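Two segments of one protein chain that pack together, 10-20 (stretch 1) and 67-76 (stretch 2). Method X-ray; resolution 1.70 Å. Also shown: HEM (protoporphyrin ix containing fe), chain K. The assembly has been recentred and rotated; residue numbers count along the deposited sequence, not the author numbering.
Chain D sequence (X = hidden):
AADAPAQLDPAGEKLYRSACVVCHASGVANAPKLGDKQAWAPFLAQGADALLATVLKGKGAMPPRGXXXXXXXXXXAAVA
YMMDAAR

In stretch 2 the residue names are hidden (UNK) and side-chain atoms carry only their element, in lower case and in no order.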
# COMPACT_ATOMS: atom_id res chain seq x y z
N PRO D 10 3.01 38.32 18.43
CA PRO D 10 2.73 37.23 17.50
C PRO D 10 4.00 36.46 17.08
O PRO D 10 3.91 35.28 16.73
CB PRO D 10 2.11 37.94 16.29
CG PRO D 10 1.65 39.27 16.81
CD PRO D 10 2.53 39.63 17.93
N ALA D 11 5.16 37.12 17.12
CA ALA D 11 6.43 36.48 16.76
C ALA D 11 6.75 35.25 17.66
O ALA D 11 7.41 34.30 17.22
CB ALA D 11 7.56 37.48 16.82
N GLY D 12 6.27 35.28 18.90
CA GLY D 12 6.54 34.17 19.85
C GLY D 12 5.83 32.88 19.45
O GLY D 12 6.46 31.83 19.27
N GLU D 13 4.51 32.96 19.32
CA GLU D 13 3.72 31.84 18.82
C GLU D 13 4.23 31.33 17.47
O GLU D 13 4.34 30.13 17.26
CB GLU D 13 2.24 32.22 18.72
CG GLU D 13 1.34 31.06 18.29
CD GLU D 13 -0.13 31.41 18.22
OE1 GLU D 13 -0.90 30.54 17.76
OE2 GLU D 13 -0.53 32.54 18.62
N LYS D 14 4.55 32.24 16.55
CA LYS D 14 5.07 31.87 15.23
C LYS D 14 6.33 31.03 15.36
O LYS D 14 6.48 30.00 14.69
CB LYS D 14 5.37 33.12 14.40
CG LYS D 14 5.90 32.84 13.01
CD LYS D 14 6.13 34.16 12.30
CE LYS D 14 6.59 33.95 10.86
NZ LYS D 14 8.04 33.67 10.80
N LEU D 15 7.26 31.47 16.21
CA LEU D 15 8.48 30.71 16.44
C LEU D 15 8.13 29.36 17.06
O LEU D 15 8.63 28.29 16.63
CB LEU D 15 9.42 31.47 17.37
CG LEU D 15 10.94 31.32 17.26
CD1 LEU D 15 11.61 31.32 18.64
CD2 LEU D 15 11.47 30.18 16.36
N TYR D 16 7.24 29.39 18.05
CA TYR D 16 6.84 28.16 18.73
C TYR D 16 6.30 27.17 17.69
O TYR D 16 6.73 26.01 17.67
CB TYR D 16 5.78 28.43 19.82
CG TYR D 16 5.37 27.11 20.46
CD1 TYR D 16 6.07 26.59 21.55
CD2 TYR D 16 4.32 26.36 19.92
CE1 TYR D 16 5.70 25.33 22.11
CE2 TYR D 16 3.96 25.13 20.46
CZ TYR D 16 4.65 24.63 21.55
OH TYR D 16 4.27 23.39 22.05
N ARG D 17 5.39 27.63 16.83
CA ARG D 17 4.75 26.76 15.84
C ARG D 17 5.72 26.22 14.78
O ARG D 17 5.47 25.17 14.18
CB ARG D 17 3.61 27.50 15.14
CG ARG D 17 2.24 27.16 15.64
CD ARG D 17 2.07 27.51 17.10
NE ARG D 17 0.72 27.24 17.59
CZ ARG D 17 -0.39 27.76 17.08
NH1 ARG D 17 -0.32 28.58 16.03
NH2 ARG D 17 -1.57 27.48 17.60
N SER D 18 6.81 26.93 14.55
CA SER D 18 7.75 26.54 13.51
C SER D 18 8.76 25.52 14.03
O SER D 18 9.24 24.69 13.25
CB SER D 18 8.51 27.76 13.02
OG SER D 18 9.52 28.11 13.96
N ALA D 19 9.08 25.58 15.31
CA ALA D 19 10.24 24.84 15.84
C ALA D 19 9.99 24.14 17.18
O ALA D 19 9.95 22.90 17.25
CB ALA D 19 11.42 25.79 15.97
N CYS D 20 9.81 24.94 18.22
CA CYS D 20 9.68 24.47 19.60
C CYS D 20 8.63 23.38 19.76
O CYS D 20 8.77 22.50 20.61
CB CYS D 20 9.29 25.62 20.51
SG CYS D 20 10.30 27.11 20.27
N UNK D 67 17.25 25.02 19.38
CA UNK D 67 17.63 24.60 18.03
C UNK D 67 17.26 25.55 16.91
O UNK D 67 17.12 25.13 15.76
N UNK D 68 17.11 26.83 17.23
CA UNK D 68 16.78 27.83 16.21
C UNK D 68 17.90 28.86 16.07
O UNK D 68 18.86 28.85 16.85
c UNK D 68 14.37 27.63 16.96
o UNK D 68 15.73 29.50 17.64
c UNK D 68 15.47 28.59 16.56
N UNK D 69 17.76 29.74 15.08
CA UNK D 69 18.67 30.86 14.91
C UNK D 69 17.96 32.17 15.25
O UNK D 69 18.38 33.25 14.82
c UNK D 69 19.19 30.91 13.49
N UNK D 70 16.88 32.07 16.02
CA UNK D 70 16.07 33.24 16.39
C UNK D 70 16.87 34.18 17.28
O UNK D 70 17.74 33.74 18.03
c UNK D 70 14.81 32.81 17.09
N UNK D 71 16.55 35.47 17.22
CA UNK D 71 17.19 36.40 18.13
C UNK D 71 16.61 36.33 19.55
O UNK D 71 15.56 35.69 19.80
o UNK D 71 15.90 39.68 16.90
c UNK D 71 17.28 37.83 17.52
o UNK D 71 14.94 38.06 18.02
c UNK D 71 15.94 38.56 17.49
N UNK D 72 17.31 36.96 20.50
CA UNK D 72 16.91 36.90 21.89
C UNK D 72 15.48 37.41 22.10
O UNK D 72 14.71 36.80 22.85
c UNK D 72 17.93 37.65 22.76
o UNK D 72 19.78 38.52 24.95
c UNK D 72 18.53 38.52 25.04
c UNK D 72 17.76 37.46 24.26
o UNK D 72 17.88 39.37 25.70
N UNK D 73 15.12 38.52 21.44
CA UNK D 73 13.76 39.06 21.60
C UNK D 73 12.67 38.08 21.12
O UNK D 73 11.59 38.01 21.71
c UNK D 73 13.62 40.39 20.87
N UNK D 74 12.96 37.36 20.03
CA UNK D 74 11.96 36.45 19.48
C UNK D 74 11.87 35.25 20.42
O UNK D 74 10.79 34.76 20.70
c UNK D 74 12.32 36.01 18.05
c UNK D 74 11.25 35.06 17.48
o UNK D 74 12.42 37.16 17.20
N UNK D 75 13.03 34.77 20.89
CA UNK D 75 13.04 33.69 21.88
C UNK D 75 12.30 34.10 23.17
O UNK D 75 11.55 33.30 23.73
c UNK D 75 16.72 32.42 21.34
c UNK D 75 14.67 31.10 20.86
c UNK D 75 15.22 32.49 21.07
c UNK D 75 14.47 33.22 22.20
N UNK D 76 12.51 35.33 23.63
CA UNK D 76 11.77 35.82 24.80
C UNK D 76 10.26 35.74 24.57
O UNK D 76 9.50 35.34 25.47
n UNK D 76 15.46 39.52 26.98
c UNK D 76 11.83 39.27 26.57
c UNK D 76 14.27 39.59 26.40
n UNK D 76 14.17 39.99 25.14
c UNK D 76 12.18 37.26 25.12
n UNK D 76 13.19 39.26 27.09
c UNK D 76 11.39 37.86 26.27
CHA HEM K . 12.73 22.87 28.57
CHB HEM K . 11.28 26.51 25.77
CHC HEM K . 12.78 24.06 21.93
CHD HEM K . 13.14 20.12 24.64
C1A HEM K . 12.25 24.13 28.21
C2A HEM K . 11.92 25.20 29.05
C3A HEM K . 11.51 26.23 28.23
C4A HEM K . 11.60 25.80 26.92
CMA HEM K . 11.03 27.63 28.65
CAA HEM K . 11.99 25.18 30.58
CBA HEM K . 13.41 25.44 31.04
CGA HEM K . 13.76 24.48 32.18
O1A HEM K . 13.45 23.28 32.04
O2A HEM K . 14.32 24.99 33.16
C1B HEM K . 11.64 26.24 24.45
C2B HEM K . 11.58 27.10 23.38
C3B HEM K . 12.03 26.42 22.26
C4B HEM K . 12.30 25.12 22.70
CMB HEM K . 11.14 28.59 23.48
CAB HEM K . 12.07 26.95 20.83
CBB HEM K . 12.86 28.26 20.66
C1C HEM K . 12.98 22.71 22.26
C2C HEM K . 13.29 21.65 21.41
C3C HEM K . 13.41 20.50 22.17
C4C HEM K . 13.15 20.91 23.49
CMC HEM K . 13.45 21.78 19.89
CAC HEM K . 13.65 19.11 21.58
CBC HEM K . 14.94 18.87 20.78
C1D HEM K . 13.15 20.50 25.98
C2D HEM K . 13.42 19.70 27.09
C3D HEM K . 13.31 20.47 28.23
C4D HEM K . 12.96 21.75 27.78
CMD HEM K . 13.80 18.21 27.04
CAD HEM K . 13.56 20.04 29.69
CBD HEM K . 15.06 20.11 29.99
CGD HEM K . 15.51 19.16 31.13
O1D HEM K . 14.94 19.29 32.23
O2D HEM K . 16.42 18.33 30.87
NA HEM K . 12.05 24.53 26.94
NB HEM K . 12.09 25.04 24.01
NC HEM K . 12.90 22.23 23.51
ND HEM K . 12.87 21.73 26.43
FE HEM K . 12.44 23.39 25.26

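Position 67 has backbone atoms alone, with no side-chain atom on its CA. Its phi/psi of 71/25° has the positive phi that favours a residue without CB. It is Gly 67, and it makes no contact with stretch 1.

Position 68 carries three side-chain atoms: a carbon bonded to CA that bears one oxygen and one carbon. A beta-branched C/O pattern identifies Thr 68. Its CA-to-CB bond points toward stretch 1, and CG2 lies 3.6 Å from Ala 19 CB and 3.9 Å from Leu 15 CD2. With chi1 at 73° (p), the methyl faces the helix of stretch 1 while OG1 accepts a hydrogen bond from N of position 70 at 3.2 Å, with an N-H...O angle of 163°.

Position 69 has one carbon, which points away from stretch 1 and makes no contact with it. This is Ala 69, an exposed residue outside the contact.

Position 70 also has a single side-chain carbon, but here it points toward stretch 1 and reaches Leu 15 CD1. The residue is Ala 70, and the CB to Leu 15 CD1 distance is 3.9 Å.

Position 71 shows two carbons, the second carrying two oxygens: a short carboxylate, hence Asp 71. It is out of reach of stretch 1 and sits at the N-cap of the helix that begins at 72. OD1 accepts from N of position 74 at 2.9 Å, so the carboxylate caps the N-terminal end of the helix.

Position 72 has three carbons, the third bearing two oxygens, one methylene more than its predecessor. It is Glu 72, exposed and turned to no part of stretch 1.

Position 73 has one carbon, out of reach of stretch 1, and is Ala 73.

Position 74 repeats the pattern of one carbon bearing an oxygen and a carbon. The terminal carbon approaches Leu 15 CG, and the oxygen lies close to the capping carboxylate. This is Thr 74: CG2 is 3.8 Å from Leu 15 CG and 3.9 Å from Ala 11 O, while OG1 donates to Asp 71 OD1 at 2.8 Å. Its chi1 of -59° (m) serves both ends.

Position 75 has four carbons, forked at the second, the signature of Leu 75. Its CB points away, yet the end of the side chain comes nearer, bringing CD2 to 3.8 Å from Leu 15 CD1; CD2 also lies 3.4 Å from HEM CBB.

Position 76 has three carbons, a nitrogen, then a carbon with two further nitrogens: a guanidinium, Arg 76. Its CA-to-CB bond points away from stretch 1, and NH1 forms a salt bridge with Glu 72 OE2 at 2.7 Å.

The contact is therefore apolar, without a hydrogen bond across it. Leu 15 is its hub, touching Thr 68, Ala 70, Thr 74 and Leu 75. The helix axes cross at -84° and approach to 8.4 Å; Gly 12, lacking a side chain, has its CA 5.9 Å from Thr 74 CA. In all, 269 Å² is buried.

Stretch 2 67-76: GTAADEATLR
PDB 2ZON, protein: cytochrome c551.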